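Long-range contacts in beta-ketoacyl-[acyl-carrier-protein] synthase III (Pseudomonas aeruginosa, PDB 2X3E), which probably catalyses the condensation of acetyl-CoA with malonyl-ACP to 3-oxobutanoyl-ACP, the first condensation step that initiates fatty acid synthesis: residues A[57-62]-A[94-98]; A[10-16]-A[159-164]; A[225-230]-A[306-310]; A[116-120]-A[180-184]. The protein carries 1 engineered substitution. All blocks are in the same frame, centred on the assembly; numbering follows the deposited sequence.

The contacts sample successive layers of the thiolase fold, an alpha-beta-alpha-beta-alpha arrangement: two sheets with helices between them and on both outer sides. Interaction 1 lies in outer helices over the N-terminal sheet and interaction 2 joins two strands of that sheet; their centres are about 10 Å apart and they touch through Arg-59 and Ala-60. Interaction 4 sets the inner helix 114-127 against the second sheet, on which interaction 3 packs outer helix 215-237, centres about 10 Å apart. Interactions 1 and 3 have centres about 28 Å apart. Along the chain, 1 nests inside 2, 2 crosses 4, and 3 follows; Val-164 of 2 packs on Leu-119 of 4, joining the first sheet to the inner helix.

Interaction 1: A[57-62]-A[94-98]; sequences ALRAAS and VAARL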
loop_
_atom_site.group_PDB
_atom_site.type_symbol
_atom_site.label_atom_id
_atom_site.label_comp_id
_atom_site.label_asym_id
_atom_site.label_seq_id
_atom_site.Cartn_x
_atom_site.Cartn_y
_atom_site.Cartn_z
ATOM N N ALA A 57 12.817 9.093 3.159
ATOM C CA ALA A 57 12.035 8.476 4.220
ATOM C C ALA A 57 12.917 8.064 5.399
ATOM O O ALA A 57 12.519 8.194 6.556
ATOM C CB ALA A 57 11.265 7.266 3.669
ATOM N N LEU A 58 14.112 7.571 5.097
ATOM C CA LEU A 58 15.051 7.137 6.124
ATOM C C LEU A 58 15.424 8.296 7.047
ATOM O O LEU A 58 15.391 8.156 8.269
ATOM C CB LEU A 58 16.296 6.544 5.467
ATOM C CG LEU A 58 17.366 5.925 6.354
ATOM C CD1 LEU A 58 16.807 4.775 7.183
ATOM C CD2 LEU A 58 18.512 5.451 5.485
ATOM N N ARG A 59 15.743 9.447 6.460
ATOM C CA ARG A 59 16.113 10.624 7.241
ATOM C C ARG A 59 14.941 11.141 8.073
ATOM O O ARG A 59 15.120 11.479 9.248
ATOM C CB ARG A 59 16.659 11.738 6.337
ATOM C CG ARG A 59 18.038 11.461 5.735
ATOM C CD ARG A 59 19.146 11.353 6.801
ATOM N NE ARG A 59 19.298 12.582 7.579
ATOM C CZ ARG A 59 20.030 13.633 7.209
ATOM N NH1 ARG A 59 20.694 13.632 6.059
ATOM N NH2 ARG A 59 20.088 14.701 7.992
ATOM N N ALA A 60 13.751 11.197 7.479
ATOM C CA ALA A 60 12.562 11.659 8.212
ATOM C C ALA A 60 12.218 10.744 9.381
ATOM O O ALA A 60 11.880 11.217 10.471
ATOM C CB ALA A 60 11.361 11.794 7.285
ATOM N N ALA A 61 12.295 9.439 9.140
ATOM C CA ALA A 61 11.970 8.431 10.148
ATOM C C ALA A 61 12.954 8.431 11.314
ATOM O O ALA A 61 12.540 8.301 12.469
ATOM C CB ALA A 61 11.908 7.048 9.506
ATOM N N SER A 62 14.248 8.573 11.030
ATOM C CA SER A 62 15.255 8.656 12.089
ATOM C C SER A 62 14.982 9.859 12.986
ATOM O O SER A 62 15.051 9.751 14.207
ATOM C CB SER A 62 16.675 8.750 11.519
ATOM O OG SER A 62 17.014 7.601 10.758
ATOM N N VAL A 94 13.698 0.630 4.131
ATOM C CA VAL A 94 13.767 1.751 5.056
ATOM C C VAL A 94 13.793 1.253 6.512
ATOM O O VAL A 94 14.633 1.685 7.300
ATOM C CB VAL A 94 12.600 2.733 4.833
ATOM C CG1 VAL A 94 12.580 3.801 5.918
ATOM C CG2 VAL A 94 12.716 3.369 3.437
ATOM N N ALA A 95 12.896 0.329 6.852
ATOM C CA ALA A 95 12.863 -0.251 8.197
ATOM C C ALA A 95 14.235 -0.839 8.552
ATOM O O ALA A 95 14.785 -0.549 9.618
ATOM C CB ALA A 95 11.765 -1.312 8.307
ATOM N N ALA A 96 14.803 -1.628 7.642
ATOM C CA ALA A 96 16.114 -2.240 7.864
ATOM C C ALA A 96 17.198 -1.189 8.107
ATOM O O ALA A 96 18.016 -1.331 9.017
ATOM C CB ALA A 96 16.508 -3.124 6.680
ATOM N N ARG A 97 17.187 -0.132 7.294
ATOM C CA ARG A 97 18.181 0.940 7.409
ATOM C C ARG A 97 17.998 1.816 8.658
ATOM O O ARG A 97 18.907 2.554 9.026
ATOM C CB ARG A 97 18.200 1.799 6.137
ATOM C CG ARG A 97 18.821 1.075 4.951
ATOM C CD ARG A 97 19.142 2.013 3.794
ATOM N NE ARG A 97 20.160 3.006 4.152
ATOM C CZ ARG A 97 20.867 3.725 3.280
ATOM N NH1 ARG A 97 20.710 3.560 1.966
ATOM N NH2 ARG A 97 21.757 4.608 3.727
ATOM N N LEU A 98 16.832 1.727 9.299
ATOM C CA LEU A 98 16.590 2.357 10.606
ATOM C C LEU A 98 17.010 1.473 11.776
ATOM O O LEU A 98 16.814 1.850 12.935
ATOM C CB LEU A 98 15.107 2.676 10.765
ATOM C CG LEU A 98 14.563 3.802 9.895
ATOM C CD1 LEU A 98 13.057 3.778 9.940
ATOM C CD2 LEU A 98 15.113 5.147 10.371
HETATM O O HOH W 1 18.749 5.281 10.195
#
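This is a helix-helix packing contact in the outer layer over the N-terminal sheet, where helix 53-68 lies beside the end of helix 91-97. It is built mainly from apolar side chains and buries 320 Å². The two segments run in roughly the same sense, and their nearest CA pairs, Leu-58 with Val-94 (5.6 Å) and Ser-62 with Leu-98 (6.6 Å), follow one another by a helical turn. Leu-58 fills the groove between the helices: Leu-58 CD1 lies 3.6 Å from Leu-98 CD2 and 3.8 Å from Val-94 O, while Leu-58 CD2 covers one face of the Arg-97 guanidinium, 3.2 Å from Arg-97 NE. Arginine suits this exposed position, since it can lend a flat surface to a leucine and keep its charge near solvent. Helix 91-97 is the crossover of a beta-alpha-beta unit that links the adjacent parallel strands 75-79 and 104-109. On the side nearer the sheet, small residues let the helices sit close: Ala-61 CB meets Leu-98 CD1 at 3.5 Å, and Ala-57 CB meets Val-94 CG2 at 4.2 Å. Below them, Ala-61 and Leu-98 both rest on Leu-135, and Ala-57 and Val-94 on Leu-78. At the outer end one water bridges the helices, 3.0 Å from Ser-62 OG and donating to Arg-97 O, also at 3.0 Å.

Interaction 2: A[10-16]-A[159-164]; sequences GLGSYLP and DGAGAV
Two extended strands, 10-14 and 160-164, run antiparallel at 170° with axes 4.6 Å apart. Gly-12/Ala-163 and Tyr-14/Ala-161 are hydrogen-bonded pairs; Leu-11/Val-164 and Ser-13/Gly-162 are non-hydrogen-bonded. The bonds run both ways: Gly-12 N to Ala-163 O 2.9 Å, Ala-163 N to Gly-12 O 2.8 Å, Tyr-14 N to Ala-161 O 2.9 Å, and Ala-161 N to Tyr-14 O 3.1 Å. Along the far edge of 160-164, Gly-160, Gly-162 and Val-164 bond to the backbone of strand 133-140; Gly-10 and Asp-159 backbones bond to those of Val-165 and His-46, and Leu-11 N to Ser-67 OG. Pro-16 O bonds to His-46 ND1, and Asp-159 OD2 to Ser-143 OG and Ala-48 N. Leu-11 (t, p) places CD1 3.8 Å from Val-164 CG1. At Gly-160 (phi 165°, psi 176°) a CB would strike the preceding carbonyl. Outermost strand 5-14 is joined by 160-169 to 133-140; helices 53-68, over Tyr-14 (chi1 t), and 285-295, over Leu-11, cover opposite faces, characteristic of the N-terminal half of the thiolase fold.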
loop_
_atom_site.group_PDB
_atom_site.type_symbol
_atom_site.label_atom_id
_atom_site.label_comp_id
_atom_site.label_asym_id
_atom_site.label_seq_id
_atom_site.Cartn_x
_atom_site.Cartn_y
_atom_site.Cartn_z
ATOM N N GLY A 10 5.555 11.502 17.972
ATOM C CA GLY A 10 6.822 11.914 17.365
ATOM C C GLY A 10 6.627 12.452 15.962
ATOM O O GLY A 10 5.721 12.019 15.249
ATOM N N LEU A 11 7.467 13.414 15.579
ATOM C CA LEU A 11 7.420 14.022 14.249
ATOM C C LEU A 11 8.841 14.263 13.767
ATOM O O LEU A 11 9.700 14.691 14.535
ATOM C CB LEU A 11 6.647 15.348 14.284
ATOM C CG LEU A 11 6.515 16.141 12.976
ATOM C CD1 LEU A 11 5.584 15.450 12.005
ATOM C CD2 LEU A 11 6.031 17.557 13.259
ATOM N N GLY A 12 9.080 13.979 12.494
ATOM C CA GLY A 12 10.356 14.282 11.857
ATOM C C GLY A 12 10.151 14.489 10.375
ATOM O O GLY A 12 9.101 14.149 9.829
ATOM N N SER A 13 11.142 15.071 9.721
ATOM C CA SER A 13 11.046 15.336 8.290
ATOM C C SER A 13 12.420 15.478 7.673
ATOM O O SER A 13 13.418 15.655 8.381
ATOM C CB SER A 13 10.232 16.603 8.038
ATOM O OG SER A 13 10.936 17.760 8.460
ATOM N N TYR A 14 12.456 15.405 6.345
ATOM C CA TYR A 14 13.673 15.652 5.593
ATOM C C TYR A 14 13.335 16.197 4.206
ATOM O O TYR A 14 12.465 15.666 3.511
ATOM C CB TYR A 14 14.510 14.374 5.475
ATOM C CG TYR A 14 15.803 14.590 4.720
ATOM C CD1 TYR A 14 16.875 15.235 5.322
ATOM C CD2 TYR A 14 15.945 14.167 3.396
ATOM C CE1 TYR A 14 18.061 15.456 4.634
ATOM C CE2 TYR A 14 17.136 14.379 2.697
ATOM C CZ TYR A 14 18.186 15.023 3.326
ATOM O OH TYR A 14 19.369 15.242 2.660
ATOM N N LEU A 15 14.021 17.271 3.833
ATOM C CA LEU A 15 13.923 17.853 2.503
ATOM C C LEU A 15 15.280 17.708 1.821
ATOM O O LEU A 15 16.314 17.960 2.448
ATOM C CB LEU A 15 13.561 19.335 2.602
ATOM C CG LEU A 15 12.183 19.681 3.164
ATOM C CD1 LEU A 15 12.142 21.139 3.592
ATOM C CD2 LEU A 15 11.083 19.379 2.153
ATOM N N PRO A 16 15.287 17.301 0.538
ATOM C CA PRO A 16 16.566 17.245 -0.159
ATOM C C PRO A 16 17.202 18.628 -0.257
ATOM O O PRO A 16 16.504 19.643 -0.230
ATOM C CB PRO A 16 16.208 16.694 -1.550
ATOM C CG PRO A 16 14.735 16.745 -1.661
ATOM C CD PRO A 16 14.158 16.856 -0.299
ATOM N N ASP A 159 9.775 17.642 -3.762
ATOM C CA ASP A 159 10.069 16.350 -3.145
ATOM C C ASP A 159 10.287 16.494 -1.644
ATOM O O ASP A 159 10.665 17.559 -1.151
ATOM C CB ASP A 159 11.342 15.747 -3.755
ATOM C CG ASP A 159 11.251 15.554 -5.257
ATOM O OD1 ASP A 159 10.127 15.451 -5.791
ATOM O OD2 ASP A 159 12.320 15.486 -5.907
ATOM N N GLY A 160 10.086 15.403 -0.915
ATOM C CA GLY A 160 10.321 15.417 0.520
ATOM C C GLY A 160 9.711 14.243 1.236
ATOM O O GLY A 160 9.027 13.412 0.626
ATOM N N ALA A 161 9.973 14.187 2.540
ATOM C CA ALA A 161 9.444 13.154 3.413
ATOM C C ALA A 161 9.099 13.756 4.770
ATOM O O ALA A 161 9.843 14.585 5.296
ATOM C CB ALA A 161 10.459 12.021 3.579
ATOM N N GLY A 162 7.961 13.334 5.315
ATOM C CA GLY A 162 7.575 13.653 6.679
ATOM C C GLY A 162 7.093 12.398 7.377
ATOM O O GLY A 162 6.406 11.566 6.776
ATOM N N ALA A 163 7.446 12.259 8.652
ATOM C CA ALA A 163 7.153 11.041 9.393
ATOM C C ALA A 163 6.597 11.337 10.777
ATOM O O ALA A 163 6.968 12.336 11.415
ATOM C CB ALA A 163 8.406 10.200 9.513
ATOM N N VAL A 164 5.694 10.468 11.219
ATOM C CA VAL A 164 5.202 10.477 12.583
ATOM C C VAL A 164 5.382 9.104 13.217
ATOM O O VAL A 164 5.399 8.077 12.524
ATOM C CB VAL A 164 3.704 10.881 12.673
ATOM C CG1 VAL A 164 3.519 12.327 12.301
ATOM C CG2 VAL A 164 2.830 9.974 11.795
#

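Interaction 3: A[225-230]-A[306-310]; sequences QMSDSV and VLTGF
Met-226 (chi1 m, chi2 t) lies along strand 306-310: its CG is 3.6 Å from Thr-308 OG1, 3.7 Å from Gly-309 C and 3.8 Å from Phe-310 CB. Unbranched and flexible, it wedges over the backbone between Thr-308 and Phe-310, which both point toward the helix. Helix 225-230 and the extended strand cross at 142°, axes 7.8 Å apart; Met-226 and Phe-310 are the nearest CA pair, 6.1 Å. One turn on, Val-230 (t) sets CG2 3.7 Å from Thr-308 CB and 4.1 Å from Val-306 CG1; Val-306 and Thr-308, beta-branched as suits a strand, fill this end of its helix-facing side. This is the outer helix of the thiolase fold's C-terminal half packed on its sheet; Gly-309, where a CB would point away, lies about 4 Å from the side chain of predicted active-site His-250. Gln-225 CB meets Phe-310 CD1 at 3.4 Å (Phe-310 chi1 t, chi2 85°), while Gln-225 NE2 bonds to Gln-221 OE1. Ser-318 OG hydrogen-bonds to Thr-308 OG1 and Ser-229 OG, and Ser-229 OG also to Asp-181 OD2.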
loop_
_atom_site.group_PDB
_atom_site.type_symbol
_atom_site.label_atom_id
_atom_site.label_comp_id
_atom_site.label_asym_id
_atom_site.label_seq_id
_atom_site.Cartn_x
_atom_site.Cartn_y
_atom_site.Cartn_z
ATOM N N GLN A 225 -13.884 18.994 -2.107
ATOM C CA GLN A 225 -13.605 17.656 -1.579
ATOM C C GLN A 225 -13.006 17.727 -0.176
ATOM O O GLN A 225 -13.454 17.025 0.737
ATOM C CB GLN A 225 -12.651 16.899 -2.509
ATOM C CG GLN A 225 -13.272 16.466 -3.824
ATOM C CD GLN A 225 -13.910 15.092 -3.761
ATOM O OE1 GLN A 225 -14.150 14.562 -2.685
ATOM N NE2 GLN A 225 -14.194 14.521 -4.918
ATOM N N MET A 226 -12.005 18.585 0.002
ATOM C CA MET A 226 -11.369 18.708 1.304
ATOM C C MET A 226 -12.278 19.436 2.299
ATOM O O MET A 226 -12.399 18.998 3.442
ATOM C CB MET A 226 -9.982 19.357 1.191
ATOM C CG MET A 226 -8.888 18.334 0.868
ATOM S SD MET A 226 -7.225 19.008 0.933
ATOM C CE MET A 226 -7.612 20.600 1.641
ATOM N N SER A 227 -12.937 20.515 1.871
ATOM C CA SER A 227 -13.856 21.264 2.741
ATOM C C SER A 227 -14.983 20.379 3.274
ATOM O O SER A 227 -15.294 20.377 4.472
ATOM C CB SER A 227 -14.473 22.440 1.982
ATOM O OG SER A 227 -13.471 23.309 1.490
ATOM N N ASP A 228 -15.611 19.627 2.372
ATOM C CA ASP A 228 -16.717 18.742 2.767
ATOM C C ASP A 228 -16.228 17.614 3.684
ATOM O O ASP A 228 -16.916 17.246 4.638
ATOM C CB ASP A 228 -17.411 18.144 1.534
ATOM C CG ASP A 228 -18.128 19.191 0.679
ATOM O OD1 ASP A 228 -18.565 20.236 1.213
ATOM O OD2 ASP A 228 -18.277 18.957 -0.545
ATOM N N SER A 229 -15.041 17.075 3.398
ATOM C CA SER A 229 -14.462 16.002 4.217
ATOM C C SER A 229 -14.175 16.495 5.636
ATOM O O SER A 229 -14.484 15.805 6.620
ATOM C CB SER A 229 -13.190 15.438 3.568
ATOM O OG SER A 229 -12.642 14.390 4.358
ATOM N N VAL A 230 -13.614 17.701 5.738
ATOM C CA VAL A 230 -13.393 18.334 7.038
ATOM C C VAL A 230 -14.725 18.462 7.772
ATOM O O VAL A 230 -14.835 18.073 8.929
ATOM C CB VAL A 230 -12.718 19.726 6.911
ATOM C CG1 VAL A 230 -12.638 20.413 8.279
ATOM C CG2 VAL A 230 -11.328 19.592 6.304
ATOM N N VAL A 306 -7.441 19.219 12.460
ATOM C CA VAL A 306 -7.855 18.314 11.397
ATOM C C VAL A 306 -6.802 18.300 10.288
ATOM O O VAL A 306 -6.316 19.353 9.850
ATOM C CB VAL A 306 -9.229 18.701 10.823
ATOM C CG1 VAL A 306 -9.571 17.865 9.579
ATOM C CG2 VAL A 306 -10.302 18.525 11.894
ATOM N N LEU A 307 -6.436 17.091 9.877
ATOM C CA LEU A 307 -5.587 16.873 8.727
ATOM C C LEU A 307 -6.512 16.425 7.610
ATOM O O LEU A 307 -7.402 15.611 7.835
ATOM C CB LEU A 307 -4.548 15.784 9.007
ATOM C CG LEU A 307 -3.807 15.859 10.340
ATOM C CD1 LEU A 307 -2.823 14.689 10.473
ATOM C CD2 LEU A 307 -3.083 17.184 10.490
ATOM N N THR A 308 -6.305 16.941 6.410
ATOM C CA THR A 308 -7.184 16.598 5.302
ATOM C C THR A 308 -6.436 16.512 3.973
ATOM O O THR A 308 -5.512 17.287 3.710
ATOM C CB THR A 308 -8.362 17.592 5.215
ATOM O OG1 THR A 308 -9.300 17.149 4.221
ATOM C CG2 THR A 308 -7.874 18.991 4.886
ATOM N N GLY A 309 -6.842 15.549 3.146
ATOM C CA GLY A 309 -6.236 15.339 1.841
ATOM C C GLY A 309 -7.247 15.057 0.746
ATOM O O GLY A 309 -8.352 14.598 1.008
ATOM N N PHE A 310 -6.854 15.362 -0.488
ATOM C CA PHE A 310 -7.591 14.977 -1.695
ATOM C C PHE A 310 -6.544 14.761 -2.783
ATOM O O PHE A 310 -5.578 15.511 -2.857
ATOM C CB PHE A 310 -8.588 16.066 -2.122
ATOM C CG PHE A 310 -9.020 15.957 -3.564
ATOM C CD1 PHE A 310 -10.071 15.131 -3.930
ATOM C CD2 PHE A 310 -8.351 16.660 -4.555
ATOM C CE1 PHE A 310 -10.461 15.013 -5.261
ATOM C CE2 PHE A 310 -8.734 16.554 -5.885
ATOM C CZ PHE A 310 -9.795 15.723 -6.237
#

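Interaction 4: A[116-120]-A[180-184]; sequences VYGLA and FDLGS
Leu-182 (chi1 m, chi2 t) is the centre of this contact, in which helix 114-127, between the two sheets of the thiolase fold, packs on strand 177-184 at the edge of the C-terminal sheet. Leu-182 CD1 lies 3.6 Å from Ala-120 CB and Leu-182 CD2 4.0 Å from Val-116 CG1. Leu-182 CD2 also makes a CH-pi contact over the Tyr-117 ring, 4.1 Å from the centroid and 10° off the normal. Segments 116-120 and 180-184 cross at -119°, axes 9.5 Å apart; the nearest CA pairs, Tyr-117 with Leu-182 and Ala-120 with Phe-180, are both at 7.3 Å. Phe-180 (chi1 m, chi2 -94°) fits against the small Ala-120, CE1 to CB 3.6 Å, with CE1 also 4.1 Å from Leu-119 CB. On the strand's other side Asp-181 forms salt bridges with Arg-232 and Arg-236. Outward lies the dimer interface: Leu-104 of the second subunit packs on Tyr-117 and Leu-182, and Ser-184 OG bonds to Ala-103 O of that subunit. The CA-to-CB bond of Tyr-117 points away from the strand, but chi1 of -93° swings the ring back, so its OH pairs with Ala-105 N of the second subunit and donates to Gly-183 O at 2.7 Å.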
loop_
_atom_site.group_PDB
_atom_site.type_symbol
_atom_site.label_atom_id
_atom_site.label_comp_id
_atom_site.label_asym_id
_atom_site.label_seq_id
_atom_site.Cartn_x
_atom_site.Cartn_y
_atom_site.Cartn_z
ATOM N N VAL A 116 -3.138 10.588 5.110
ATOM C CA VAL A 116 -4.402 10.371 5.827
ATOM C C VAL A 116 -4.806 8.886 5.843
ATOM O O VAL A 116 -5.150 8.345 6.907
ATOM C CB VAL A 116 -5.545 11.249 5.269
ATOM C CG1 VAL A 116 -6.839 11.016 6.042
ATOM C CG2 VAL A 116 -5.166 12.731 5.347
ATOM N N TYR A 117 -4.760 8.240 4.677
ATOM C CA TYR A 117 -4.999 6.793 4.568
ATOM C C TYR A 117 -3.976 6.018 5.377
ATOM O O TYR A 117 -4.308 5.020 6.011
ATOM C CB TYR A 117 -4.944 6.322 3.106
ATOM C CG TYR A 117 -6.290 6.296 2.410
ATOM C CD1 TYR A 117 -6.825 7.439 1.816
ATOM C CD2 TYR A 117 -7.025 5.122 2.344
ATOM C CE1 TYR A 117 -8.064 7.400 1.183
ATOM C CE2 TYR A 117 -8.255 5.075 1.721
ATOM C CZ TYR A 117 -8.772 6.210 1.140
ATOM O OH TYR A 117 -9.993 6.129 0.510
ATOM N N GLY A 118 -2.727 6.473 5.321
ATOM C CA GLY A 118 -1.648 5.906 6.126
ATOM C C GLY A 118 -1.943 5.924 7.612
ATOM O O GLY A 118 -1.700 4.936 8.300
ATOM N N LEU A 119 -2.470 7.040 8.113
ATOM C CA LEU A 119 -2.841 7.149 9.533
ATOM C C LEU A 119 -3.977 6.194 9.902
ATOM O O LEU A 119 -3.964 5.580 10.974
ATOM C CB LEU A 119 -3.236 8.584 9.878
ATOM C CG LEU A 119 -2.099 9.599 9.950
ATOM C CD1 LEU A 119 -2.660 11.017 9.966
ATOM C CD2 LEU A 119 -1.231 9.336 11.193
ATOM N N ALA A 120 -4.953 6.067 9.009
ATOM C CA ALA A 120 -6.041 5.107 9.187
ATOM C C ALA A 120 -5.489 3.682 9.276
ATOM O O ALA A 120 -5.877 2.915 10.152
ATOM C CB ALA A 120 -7.037 5.210 8.029
ATOM N N PHE A 180 -12.230 9.536 11.626
ATOM C CA PHE A 180 -11.774 9.547 10.243
ATOM C C PHE A 180 -12.927 9.766 9.273
ATOM O O PHE A 180 -14.078 9.410 9.552
ATOM C CB PHE A 180 -11.118 8.215 9.873
ATOM C CG PHE A 180 -9.727 8.045 10.386
ATOM C CD1 PHE A 180 -8.641 8.386 9.600
ATOM C CD2 PHE A 180 -9.500 7.503 11.636
ATOM C CE1 PHE A 180 -7.345 8.200 10.065
ATOM C CE2 PHE A 180 -8.208 7.323 12.107
ATOM C CZ PHE A 180 -7.138 7.670 11.320
ATOM N N ASP A 181 -12.596 10.377 8.138
ATOM C CA ASP A 181 -13.420 10.350 6.939
ATOM C C ASP A 181 -12.514 9.858 5.827
ATOM O O ASP A 181 -11.433 10.403 5.644
ATOM C CB ASP A 181 -13.933 11.743 6.576
ATOM C CG ASP A 181 -14.752 11.740 5.297
ATOM O OD1 ASP A 181 -15.845 11.125 5.286
ATOM O OD2 ASP A 181 -14.308 12.341 4.300
ATOM N N LEU A 182 -12.937 8.824 5.101
ATOM C CA LEU A 182 -12.125 8.254 4.026
ATOM C C LEU A 182 -13.009 7.836 2.858
ATOM O O LEU A 182 -14.040 7.185 3.058
ATOM C CB LEU A 182 -11.359 7.027 4.517
ATOM C CG LEU A 182 -10.382 7.196 5.682
ATOM C CD1 LEU A 182 -10.117 5.852 6.349
ATOM C CD2 LEU A 182 -9.082 7.839 5.205
ATOM N N GLY A 183 -12.598 8.204 1.647
ATOM C CA GLY A 183 -13.354 7.862 0.454
ATOM C C GLY A 183 -12.534 7.856 -0.817
ATOM O O GLY A 183 -11.312 8.084 -0.813
ATOM N N SER A 184 -13.225 7.578 -1.914
ATOM C CA SER A 184 -12.619 7.531 -3.230
ATOM C C SER A 184 -13.690 7.688 -4.299
ATOM O O SER A 184 -14.870 7.428 -4.054
ATOM C CB SER A 184 -11.861 6.209 -3.430
ATOM O OG SER A 184 -12.746 5.111 -3.600
#